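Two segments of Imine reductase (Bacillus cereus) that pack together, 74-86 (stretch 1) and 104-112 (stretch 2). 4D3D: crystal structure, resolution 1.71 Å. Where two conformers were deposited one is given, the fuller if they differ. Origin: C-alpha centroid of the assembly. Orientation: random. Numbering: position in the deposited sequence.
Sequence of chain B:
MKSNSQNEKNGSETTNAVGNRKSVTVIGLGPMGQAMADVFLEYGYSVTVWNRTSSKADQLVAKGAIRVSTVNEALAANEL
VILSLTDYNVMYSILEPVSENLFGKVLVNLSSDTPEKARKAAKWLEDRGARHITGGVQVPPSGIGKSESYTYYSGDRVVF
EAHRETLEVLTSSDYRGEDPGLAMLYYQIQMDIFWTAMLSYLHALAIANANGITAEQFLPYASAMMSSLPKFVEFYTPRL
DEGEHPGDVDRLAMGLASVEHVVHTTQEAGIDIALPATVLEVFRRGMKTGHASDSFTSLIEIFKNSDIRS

Stretch 1, residues 74-86: ALAANELVILSLT
Stretch 2, residues 104-112: GKVLVNLSS

The shortest polar links in this contact join a lysine ammonium to two backbone carbonyls and knit two parallel strands together. Lys105, just before strand 106-109, runs its side chain (chi1 to chi4 m, m, t, t) across to helix 74-77 and the loop after it: NZ donates to Leu75 O, in the helix, at 2.8 Å and to Asn78 O, in the loop, at 3.1 Å. No backbone N-H of the stretch is bonded to Leu75 O or Asn78 O, and one ammonium group reaches both. Although the CA-to-CB bond of Lys105 points sideways, the end of the chain comes nearer to the first stretch, and the residue is one of the most heavily covered in the contact.

The backbone ladder follows the parallel rule: alternate residues of each strand supply both their N-H and C=O to the partner. Val106 N donates to Glu79 O at 2.9 Å, and Val81 N to Val106 O at 2.9 Å; Val108 N then donates to Val81 O at 2.9 Å, and Leu83 N to Val108 O at 2.8 Å. Leu110 N to Leu83 O, at 3.1 Å, extends the ladder one residue beyond strand 106-109. All five have N-H...O angles of 161 to 169°, close to linear. Two carbonyls are approached by CA-H groups as well, Glu79 O by Lys105 CA and Val81 O by Leu107 CA, each at 3.5 Å.

The register pairs Leu80 with Val106, Val81 with Leu107, Ile82 with Val108 and Leu83 with Asn109, paired CA atoms 4.9 to 5.0 Å apart. The strands run in the same direction at 22°, with phi from -83 to -126° and psi from 98 to 125°. Past them, Leu110 turns to -104/4, while Leu85 takes -105/170. There Ser111 OG (chi1 m) donates to Leu85 O at 3.1 Å, fastening the exits of both strands, although Ser111 N is buried without a partner. Farther out, one water donates to Thr86 O at 3.0 Å and to Ser112 O at 2.6 Å. At the opposite end, Gly104 has phi/psi of 82/-1, where a CB would jam against the preceding carbonyl oxygen.

Side chains alternate between the two sheet faces. On one, Leu80 (t, p) places CD1 3.9 Å from Val106 CG1 and 3.7 Å from Val108 CG2, bridging two valines that are both t. Ile82 (m, m) sets CD1 3.9 Å from Val108 CB and CG2 3.7 Å from Leu110 CD1, with Leu110 m, t. On the other face, Val81 (t) brings CB within 3.6 Å of Leu107 CD1, the leucine having chi angles of -73 and -44°. Leu83 (m, t) lays CD1 4.0 Å from Leu107 CB and 3.9 Å from Asn109 OD1. Each face therefore combines direct neighbours with diagonal contacts, and 794 Å² is buried in all.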

# COMPACT_ATOMS: atom_id res chain seq x y z
N ALA B 74 37.86 -23.57 3.98
CA ALA B 74 36.95 -22.65 4.62
C ALA B 74 35.94 -23.45 5.51
O ALA B 74 35.64 -23.04 6.60
CB ALA B 74 36.19 -21.79 3.57
N LEU B 75 35.41 -24.54 4.99
CA LEU B 75 34.44 -25.38 5.77
C LEU B 75 35.15 -25.95 7.00
O LEU B 75 34.57 -26.05 8.05
CB LEU B 75 33.93 -26.51 4.87
CG LEU B 75 32.97 -26.16 3.72
CD1 LEU B 75 32.67 -27.38 2.89
CD2 LEU B 75 31.68 -25.61 4.33
N ALA B 76 36.39 -26.40 6.86
CA ALA B 76 37.13 -27.03 7.96
C ALA B 76 37.43 -26.11 9.12
O ALA B 76 37.60 -26.58 10.28
CB ALA B 76 38.43 -27.68 7.45
N ALA B 77 37.53 -24.81 8.82
CA ALA B 77 37.95 -23.82 9.81
C ALA B 77 37.04 -23.67 11.03
O ALA B 77 37.50 -23.30 12.15
CB ALA B 77 38.16 -22.47 9.16
N ASN B 78 35.73 -23.81 10.81
CA ASN B 78 34.76 -23.47 11.82
C ASN B 78 33.49 -24.31 11.65
O ASN B 78 33.16 -24.83 10.55
CB ASN B 78 34.35 -21.96 11.74
CG ASN B 78 35.44 -21.02 12.10
OD1 ASN B 78 36.03 -20.33 11.24
ND2 ASN B 78 35.78 -21.00 13.35
N GLU B 79 32.71 -24.36 12.74
CA GLU B 79 31.37 -24.96 12.74
C GLU B 79 30.35 -24.06 12.05
O GLU B 79 29.56 -24.53 11.26
CB GLU B 79 30.92 -25.14 14.19
CG GLU B 79 29.49 -25.62 14.37
CD GLU B 79 29.18 -25.80 15.88
OE1 GLU B 79 29.41 -24.87 16.69
OE2 GLU B 79 28.83 -26.93 16.24
N LEU B 80 30.44 -22.77 12.35
CA LEU B 80 29.50 -21.78 11.78
C LEU B 80 30.04 -21.12 10.51
O LEU B 80 31.16 -20.54 10.53
CB LEU B 80 29.19 -20.73 12.85
CG LEU B 80 28.12 -19.72 12.44
CD1 LEU B 80 26.78 -20.39 12.27
CD2 LEU B 80 28.02 -18.59 13.46
N VAL B 81 29.24 -21.22 9.42
CA VAL B 81 29.63 -20.75 8.08
C VAL B 81 28.53 -19.82 7.61
O VAL B 81 27.41 -20.26 7.38
CB VAL B 81 29.75 -21.96 7.15
CG1 VAL B 81 30.10 -21.48 5.75
CG2 VAL B 81 30.73 -22.99 7.71
N ILE B 82 28.84 -18.53 7.49
CA ILE B 82 27.91 -17.57 6.89
C ILE B 82 28.00 -17.59 5.36
O ILE B 82 29.08 -17.40 4.83
CB ILE B 82 28.20 -16.15 7.40
CG1 ILE B 82 28.26 -16.02 8.93
CG2 ILE B 82 27.21 -15.14 6.78
CD1 ILE B 82 27.16 -16.61 9.69
N LEU B 83 26.91 -17.88 4.66
CA LEU B 83 26.93 -17.90 3.22
C LEU B 83 26.28 -16.59 2.74
O LEU B 83 25.07 -16.45 2.72
CB LEU B 83 26.16 -19.08 2.70
CG LEU B 83 26.70 -20.45 3.11
CD1 LEU B 83 25.82 -21.51 2.55
CD2 LEU B 83 28.07 -20.65 2.51
N SER B 84 27.11 -15.62 2.42
CA SER B 84 26.64 -14.35 1.90
C SER B 84 26.87 -14.40 0.37
O SER B 84 27.81 -13.81 -0.15
CB SER B 84 27.41 -13.23 2.63
OG SER B 84 28.79 -13.55 2.93
N LEU B 85 26.07 -15.19 -0.30
CA LEU B 85 26.22 -15.43 -1.69
C LEU B 85 25.12 -14.65 -2.45
O LEU B 85 24.11 -14.25 -1.89
CB LEU B 85 26.04 -16.93 -1.98
CG LEU B 85 26.95 -17.87 -1.15
CD1 LEU B 85 26.64 -19.37 -1.39
CD2 LEU B 85 28.39 -17.58 -1.49
N THR B 86 25.25 -14.61 -3.74
CA THR B 86 24.28 -13.85 -4.54
C THR B 86 22.97 -14.63 -4.80
O THR B 86 21.95 -14.03 -5.04
CB THR B 86 24.89 -13.40 -5.91
OG1 THR B 86 25.35 -14.54 -6.62
CG2 THR B 86 26.03 -12.39 -5.74
N GLY B 104 28.24 -31.80 10.59
CA GLY B 104 28.49 -30.96 11.71
C GLY B 104 28.58 -29.44 11.46
O GLY B 104 28.85 -28.69 12.35
N LYS B 105 28.45 -29.04 10.22
CA LYS B 105 28.53 -27.61 9.89
C LYS B 105 27.14 -27.01 10.03
O LYS B 105 26.14 -27.70 9.81
CB LYS B 105 29.03 -27.46 8.47
CG LYS B 105 30.41 -28.07 8.21
CD LYS B 105 31.43 -27.54 9.20
CE LYS B 105 32.76 -28.36 9.18
NZ LYS B 105 33.74 -27.80 10.14
N VAL B 106 27.12 -25.71 10.33
CA VAL B 106 25.84 -24.94 10.39
C VAL B 106 25.99 -23.81 9.36
O VAL B 106 26.89 -22.94 9.52
CB VAL B 106 25.65 -24.33 11.78
CG1 VAL B 106 24.39 -23.45 11.82
CG2 VAL B 106 25.51 -25.44 12.80
N LEU B 107 25.21 -23.89 8.29
CA LEU B 107 25.27 -22.98 7.15
C LEU B 107 24.17 -21.92 7.37
O LEU B 107 23.00 -22.30 7.53
CB LEU B 107 24.97 -23.70 5.82
CG LEU B 107 26.04 -24.64 5.23
CD1 LEU B 107 27.45 -24.07 5.28
CD2 LEU B 107 26.05 -25.97 5.99
N VAL B 108 24.54 -20.66 7.39
CA VAL B 108 23.53 -19.58 7.52
C VAL B 108 23.40 -18.97 6.12
O VAL B 108 24.27 -18.20 5.66
CB VAL B 108 23.99 -18.54 8.58
CG1 VAL B 108 22.96 -17.41 8.75
CG2 VAL B 108 24.27 -19.18 9.89
N ASN B 109 22.27 -19.20 5.48
CA ASN B 109 22.04 -18.79 4.10
C ASN B 109 21.38 -17.46 4.12
O ASN B 109 20.21 -17.39 4.55
CB ASN B 109 21.08 -19.75 3.41
CG ASN B 109 21.78 -20.74 2.54
OD1 ASN B 109 21.96 -21.94 2.91
ND2 ASN B 109 22.28 -20.24 1.42
N LEU B 110 22.04 -16.46 3.58
CA LEU B 110 21.44 -15.10 3.47
C LEU B 110 20.94 -14.71 2.10
O LEU B 110 20.48 -13.61 1.94
CB LEU B 110 22.44 -14.07 3.95
CG LEU B 110 23.04 -14.33 5.34
CD1 LEU B 110 24.19 -13.34 5.61
CD2 LEU B 110 22.04 -14.30 6.46
N SER B 111 20.98 -15.56 1.09
CA SER B 111 20.48 -15.16 -0.22
C SER B 111 18.97 -14.85 -0.14
O SER B 111 18.22 -15.63 0.45
CB SER B 111 20.68 -16.30 -1.21
OG SER B 111 22.09 -16.60 -1.43
N SER B 112 18.52 -13.76 -0.78
CA SER B 112 17.07 -13.51 -0.96
C SER B 112 16.47 -14.34 -2.09
O SER B 112 16.91 -14.28 -3.27
CB SER B 112 16.83 -11.98 -1.17
OG SER B 112 15.45 -11.68 -1.27
O HOH W 1 18.97 -14.53 -4.82